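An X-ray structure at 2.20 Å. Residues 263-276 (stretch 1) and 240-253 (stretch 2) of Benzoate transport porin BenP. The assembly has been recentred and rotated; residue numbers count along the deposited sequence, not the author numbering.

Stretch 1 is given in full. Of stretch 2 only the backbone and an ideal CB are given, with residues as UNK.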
# COMPACT_ATOMS: atom_id res chain seq x y z
N ASP A 263 -21.55 0.92 -5.90
CA ASP A 263 -21.88 2.20 -6.50
C ASP A 263 -21.20 3.32 -5.65
O ASP A 263 -21.81 3.91 -4.71
CB ASP A 263 -23.34 2.39 -6.42
CG ASP A 263 -23.77 3.72 -7.02
OD1 ASP A 263 -23.29 4.03 -8.12
OD2 ASP A 263 -24.59 4.41 -6.41
N ALA A 264 -19.96 3.63 -5.95
CA ALA A 264 -19.28 4.68 -5.20
C ALA A 264 -18.27 5.51 -5.95
O ALA A 264 -17.45 4.99 -6.74
CB ALA A 264 -18.57 4.05 -3.95
N GLU A 265 -18.26 6.78 -5.60
CA GLU A 265 -17.19 7.72 -6.07
C GLU A 265 -16.40 8.19 -4.83
O GLU A 265 -17.03 8.42 -3.73
CB GLU A 265 -17.74 8.98 -6.72
CG GLU A 265 -18.46 8.70 -7.99
CD GLU A 265 -19.05 10.01 -8.57
OE1 GLU A 265 -20.05 10.51 -7.96
OE2 GLU A 265 -18.45 10.57 -9.54
N ASN A 266 -15.12 8.42 -5.01
CA ASN A 266 -14.25 9.02 -3.92
C ASN A 266 -13.48 10.19 -4.49
O ASN A 266 -12.67 10.07 -5.42
CB ASN A 266 -13.41 7.96 -3.24
CG ASN A 266 -12.31 8.52 -2.31
OD1 ASN A 266 -12.01 9.67 -2.30
ND2 ASN A 266 -11.66 7.64 -1.60
N ILE A 267 -13.85 11.37 -4.03
CA ILE A 267 -13.24 12.55 -4.54
C ILE A 267 -12.38 13.12 -3.41
O ILE A 267 -12.89 13.32 -2.33
CB ILE A 267 -14.33 13.60 -4.99
CG1 ILE A 267 -15.26 12.89 -5.96
CG2 ILE A 267 -13.70 14.74 -5.68
CD1 ILE A 267 -16.34 13.74 -6.67
N GLY A 268 -11.16 13.55 -3.77
CA GLY A 268 -10.18 14.03 -2.83
C GLY A 268 -9.30 15.18 -3.29
O GLY A 268 -9.06 15.35 -4.48
N LEU A 269 -8.92 16.01 -2.35
CA LEU A 269 -8.01 17.12 -2.55
C LEU A 269 -7.01 17.14 -1.38
O LEU A 269 -7.39 17.07 -0.20
CB LEU A 269 -8.83 18.41 -2.62
CG LEU A 269 -7.95 19.66 -2.86
CD1 LEU A 269 -7.21 19.73 -4.20
CD2 LEU A 269 -8.72 21.01 -2.67
N LEU A 270 -5.71 17.14 -1.70
CA LEU A 270 -4.70 17.32 -0.73
C LEU A 270 -3.76 18.42 -1.07
O LEU A 270 -3.26 18.50 -2.23
CB LEU A 270 -3.88 16.04 -0.66
CG LEU A 270 -2.79 15.93 0.43
CD1 LEU A 270 -3.31 16.11 1.83
CD2 LEU A 270 -2.09 14.57 0.31
N GLU A 271 -3.45 19.24 -0.07
CA GLU A 271 -2.47 20.32 -0.24
C GLU A 271 -1.46 20.15 0.85
O GLU A 271 -1.81 20.34 2.02
CB GLU A 271 -3.04 21.72 -0.04
CG GLU A 271 -4.18 22.10 -0.89
CD GLU A 271 -3.76 22.28 -2.31
OE1 GLU A 271 -2.67 22.76 -2.57
OE2 GLU A 271 -4.51 21.84 -3.19
N THR A 272 -0.21 20.08 0.47
CA THR A 272 0.91 19.80 1.35
C THR A 272 2.04 20.86 1.18
O THR A 272 2.55 21.02 0.12
CB THR A 272 1.34 18.34 0.96
OG1 THR A 272 0.53 17.40 1.70
CG2 THR A 272 2.77 18.03 1.13
N VAL A 273 2.50 21.51 2.22
CA VAL A 273 3.57 22.47 2.01
C VAL A 273 4.84 22.04 2.81
O VAL A 273 4.69 21.57 3.96
CB VAL A 273 3.00 23.86 2.23
CG1 VAL A 273 2.44 24.00 3.62
CG2 VAL A 273 4.03 24.93 1.89
N LYS A 274 6.02 22.02 2.14
CA LYS A 274 7.37 21.88 2.78
C LYS A 274 8.09 23.23 2.83
O LYS A 274 8.39 23.85 1.75
CB LYS A 274 8.31 21.01 1.97
CG LYS A 274 8.17 19.51 2.23
CD LYS A 274 7.85 18.75 0.94
CE LYS A 274 8.02 17.26 1.08
NZ LYS A 274 8.87 16.79 -0.05
N VAL A 275 8.33 23.69 4.06
CA VAL A 275 9.19 24.83 4.31
C VAL A 275 10.35 24.46 5.28
O VAL A 275 10.05 24.12 6.45
CB VAL A 275 8.45 25.92 5.07
CG1 VAL A 275 9.22 27.20 4.94
CG2 VAL A 275 7.03 26.05 4.67
N LYS A 276 11.61 24.69 4.84
CA LYS A 276 12.86 24.21 5.58
C LYS A 276 12.57 22.78 6.08
O LYS A 276 12.30 21.91 5.22
CB LYS A 276 13.33 25.16 6.72
CG LYS A 276 13.57 26.56 6.22
CD LYS A 276 14.83 27.25 6.63
CE LYS A 276 15.05 28.47 5.69
NZ LYS A 276 16.11 29.36 6.25
N UNK A 240 11.36 29.92 -4.10
CA UNK A 240 12.63 29.95 -3.36
C UNK A 240 12.57 29.33 -1.92
O UNK A 240 13.46 28.62 -1.55
CB UNK A 240 13.09 31.40 -3.26
N UNK A 241 11.52 29.60 -1.13
CA UNK A 241 11.50 29.29 0.29
C UNK A 241 10.42 28.25 0.71
O UNK A 241 10.32 27.93 1.91
CB UNK A 241 11.28 30.59 1.07
N UNK A 242 9.62 27.72 -0.22
CA UNK A 242 8.72 26.62 0.08
C UNK A 242 8.39 25.82 -1.15
O UNK A 242 8.65 26.28 -2.24
CB UNK A 242 7.43 27.14 0.72
N UNK A 243 7.82 24.63 -0.98
CA UNK A 243 7.25 23.89 -2.13
C UNK A 243 5.82 23.47 -1.81
O UNK A 243 5.59 22.91 -0.75
CB UNK A 243 8.10 22.66 -2.47
N UNK A 244 4.87 23.74 -2.71
CA UNK A 244 3.49 23.36 -2.42
C UNK A 244 3.09 22.27 -3.38
O UNK A 244 3.26 22.40 -4.57
CB UNK A 244 2.54 24.55 -2.52
N UNK A 245 2.58 21.20 -2.81
CA UNK A 245 2.09 20.02 -3.52
C UNK A 245 0.55 19.99 -3.46
O UNK A 245 -0.04 19.98 -2.35
CB UNK A 245 2.68 18.74 -2.92
N UNK A 246 -0.06 20.00 -4.64
CA UNK A 246 -1.52 19.89 -4.80
C UNK A 246 -1.89 18.65 -5.56
O UNK A 246 -1.48 18.48 -6.76
CB UNK A 246 -2.09 21.12 -5.52
N UNK A 247 -2.74 17.87 -4.93
CA UNK A 247 -3.22 16.71 -5.54
C UNK A 247 -4.73 16.67 -5.63
O UNK A 247 -5.39 16.99 -4.64
CB UNK A 247 -2.69 15.49 -4.78
N UNK A 248 -5.25 16.22 -6.79
CA UNK A 248 -6.67 15.93 -6.94
C UNK A 248 -6.80 14.53 -7.33
O UNK A 248 -6.21 14.17 -8.31
CB UNK A 248 -7.36 16.84 -7.96
N UNK A 249 -7.63 13.79 -6.63
CA UNK A 249 -7.83 12.42 -6.91
C UNK A 249 -9.31 12.06 -7.10
O UNK A 249 -10.16 12.42 -6.28
CB UNK A 249 -7.21 11.59 -5.79
N UNK A 250 -9.62 11.28 -8.15
CA UNK A 250 -11.00 10.81 -8.42
C UNK A 250 -11.01 9.32 -8.65
O UNK A 250 -10.30 8.78 -9.51
CB UNK A 250 -11.60 11.52 -9.63
N UNK A 251 -11.78 8.67 -7.82
CA UNK A 251 -12.06 7.23 -7.99
C UNK A 251 -13.56 6.97 -8.34
O UNK A 251 -14.49 7.53 -7.68
CB UNK A 251 -11.68 6.48 -6.71
N UNK A 252 -13.78 6.00 -9.20
CA UNK A 252 -15.15 5.53 -9.47
C UNK A 252 -15.12 4.02 -9.43
O UNK A 252 -14.40 3.45 -10.20
CB UNK A 252 -15.68 6.04 -10.81
N UNK A 253 -15.98 3.44 -8.60
CA UNK A 253 -16.18 1.95 -8.44
C UNK A 253 -17.68 1.49 -8.69
O UNK A 253 -18.62 1.94 -8.06
CB UNK A 253 -15.76 1.54 -7.03

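The two stretches run antiparallel, and the backbone hydrogen bonds from A264 to K274 fix which position of stretch 2 lies beside each residue of stretch 1. Position 240 is out of reach of stretch 1, so stretch 1 does not restrict its side chain; its phi of -50° is compatible with proline, and it is P240. At 241 the CB again has no neighbour within reach, and many polar residues would suit; T241 meets stretch 1 through its backbone, T241 O lying 3.3 Å from V275 CG1.

At 242 the CB lies near the methyls of V273 and V275, which favours an apolar residue. F242 keeps CB 4.1 Å from V275 CG2 and CD2 4.0 Å from V273 CG2, while the end of its ring leads away. Position 243 pairs with K274 on the face of T272 and L270; small or beta-branched residues would all fit, and A243 leaves its backbone to do the work, A243 N donating to K274 O at 2.9 Å.

Position 244 points to the other face, beside V273, where an aliphatic chain is natural. L244 places CD1 4.0 Å from V273 CB. Position 245 sits opposite T272; valine, isoleucine or threonine would suit such a strand pair, and T245 repeats the threonine, with T272 CG2 4.2 Å from T245 CB.

At 246 the ideal CB is 3.4 Å from E271 OE1, a carboxylate oxygen folded toward stretch 2. A short donor such as serine or threonine would suit. S246, in the m rotamer, donates from OG to E271 OE1 at 2.8 Å.

Position 247 lies beside L270, where apolar or long chains could pack. K247 brings its CB to 4.2 Å from L270 CB, while its end leads away. Position 248 pairs with L269 and has I267 farther along the same face; a large apolar residue, aliphatic or aromatic, could reach it. F248 CE1 lies 3.9 Å from I267 CG2. Position 249 faces G268, which offers no side chain, so the choice is wide. The end of K249 leads away, its NZ bonded elsewhere in the structure.

Position 250 pairs with I267, and the carboxylate of E265 lies farther along the same face: a long residue with an apolar body and a donor tip is favoured; tyrosine, lysine or arginine could serve. Y250 sets I267 CG1 3.9 Å from its CD1, at the ring edge, and donates from OH to E265 OE2 in a very short bond of 2.5 Å.

At 251 the ideal CB is 3.9 Å from N266 O on the face of N266, and a beta-branched, aliphatic or aromatic residue could cover that strand; F251 turns its ring edge to N266 O. Position 252 neighbours E265, suiting a polar residue, and N252 ND2 donates to Y250 OH at 2.8 Å. Position 253 pairs with A264, where small or beta-branched residues would fit; A253 adds only a methyl, and its N donates to A264 O at 2.8 Å.

Stretch 2 240-253: PTFALTSKFKYFNA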
# COMPACT_ATOMS: atom_id res chain seq x y z
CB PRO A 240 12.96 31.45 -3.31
CG PRO A 240 12.15 32.15 -4.41
CD PRO A 240 10.89 31.27 -4.49
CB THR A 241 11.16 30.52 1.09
OG1 THR A 241 9.79 30.76 0.96
CG2 THR A 241 11.95 31.79 0.64
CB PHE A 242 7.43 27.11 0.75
CG PHE A 242 6.58 27.92 -0.09
CD1 PHE A 242 6.78 29.31 -0.15
CD2 PHE A 242 5.59 27.35 -0.83
CE1 PHE A 242 6.01 30.10 -0.98
CE2 PHE A 242 4.79 28.12 -1.62
CZ PHE A 242 4.97 29.50 -1.69
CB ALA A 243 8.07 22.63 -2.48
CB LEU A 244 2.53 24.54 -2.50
CG LEU A 244 1.06 24.14 -2.46
CD1 LEU A 244 0.69 23.69 -1.00
CD2 LEU A 244 0.12 25.21 -2.99
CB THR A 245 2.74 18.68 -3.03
OG1 THR A 245 4.08 18.71 -3.50
CG2 THR A 245 2.04 17.40 -3.72
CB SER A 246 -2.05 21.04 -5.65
OG SER A 246 -1.53 22.20 -5.03
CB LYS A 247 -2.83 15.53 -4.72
CG LYS A 247 -1.41 15.21 -4.83
CD LYS A 247 -1.13 13.90 -4.07
CE LYS A 247 0.32 13.79 -3.57
NZ LYS A 247 0.57 12.44 -2.97
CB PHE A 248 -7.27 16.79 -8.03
CG PHE A 248 -8.71 16.46 -8.40
CD1 PHE A 248 -9.77 16.92 -7.64
CD2 PHE A 248 -8.99 15.79 -9.61
CE1 PHE A 248 -11.12 16.59 -8.03
CE2 PHE A 248 -10.35 15.48 -10.03
CZ PHE A 248 -11.41 15.91 -9.25
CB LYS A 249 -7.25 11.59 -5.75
CG LYS A 249 -5.74 11.90 -5.64
CD LYS A 249 -5.06 11.33 -4.44
CE LYS A 249 -3.59 11.23 -4.54
NZ LYS A 249 -3.19 10.03 -5.25
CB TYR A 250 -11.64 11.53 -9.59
CG TYR A 250 -13.02 10.98 -9.99
CD1 TYR A 250 -14.14 11.36 -9.33
CD2 TYR A 250 -13.18 10.09 -11.05
CE1 TYR A 250 -15.42 10.88 -9.69
CE2 TYR A 250 -14.40 9.66 -11.45
CZ TYR A 250 -15.52 10.04 -10.73
OH TYR A 250 -16.77 9.53 -11.04
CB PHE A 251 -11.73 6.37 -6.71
CG PHE A 251 -10.29 6.28 -6.32
CD1 PHE A 251 -9.70 7.24 -5.59
CD2 PHE A 251 -9.57 5.18 -6.61
CE1 PHE A 251 -8.35 7.17 -5.23
CE2 PHE A 251 -8.26 5.04 -6.26
CZ PHE A 251 -7.62 6.03 -5.57
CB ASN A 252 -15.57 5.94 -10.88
CG ASN A 252 -17.10 5.80 -11.17
OD1 ASN A 252 -17.66 4.69 -11.39
ND2 ASN A 252 -17.76 6.93 -11.27
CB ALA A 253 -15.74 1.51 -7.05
O HOH W 1 -9.92 10.64 -3.90
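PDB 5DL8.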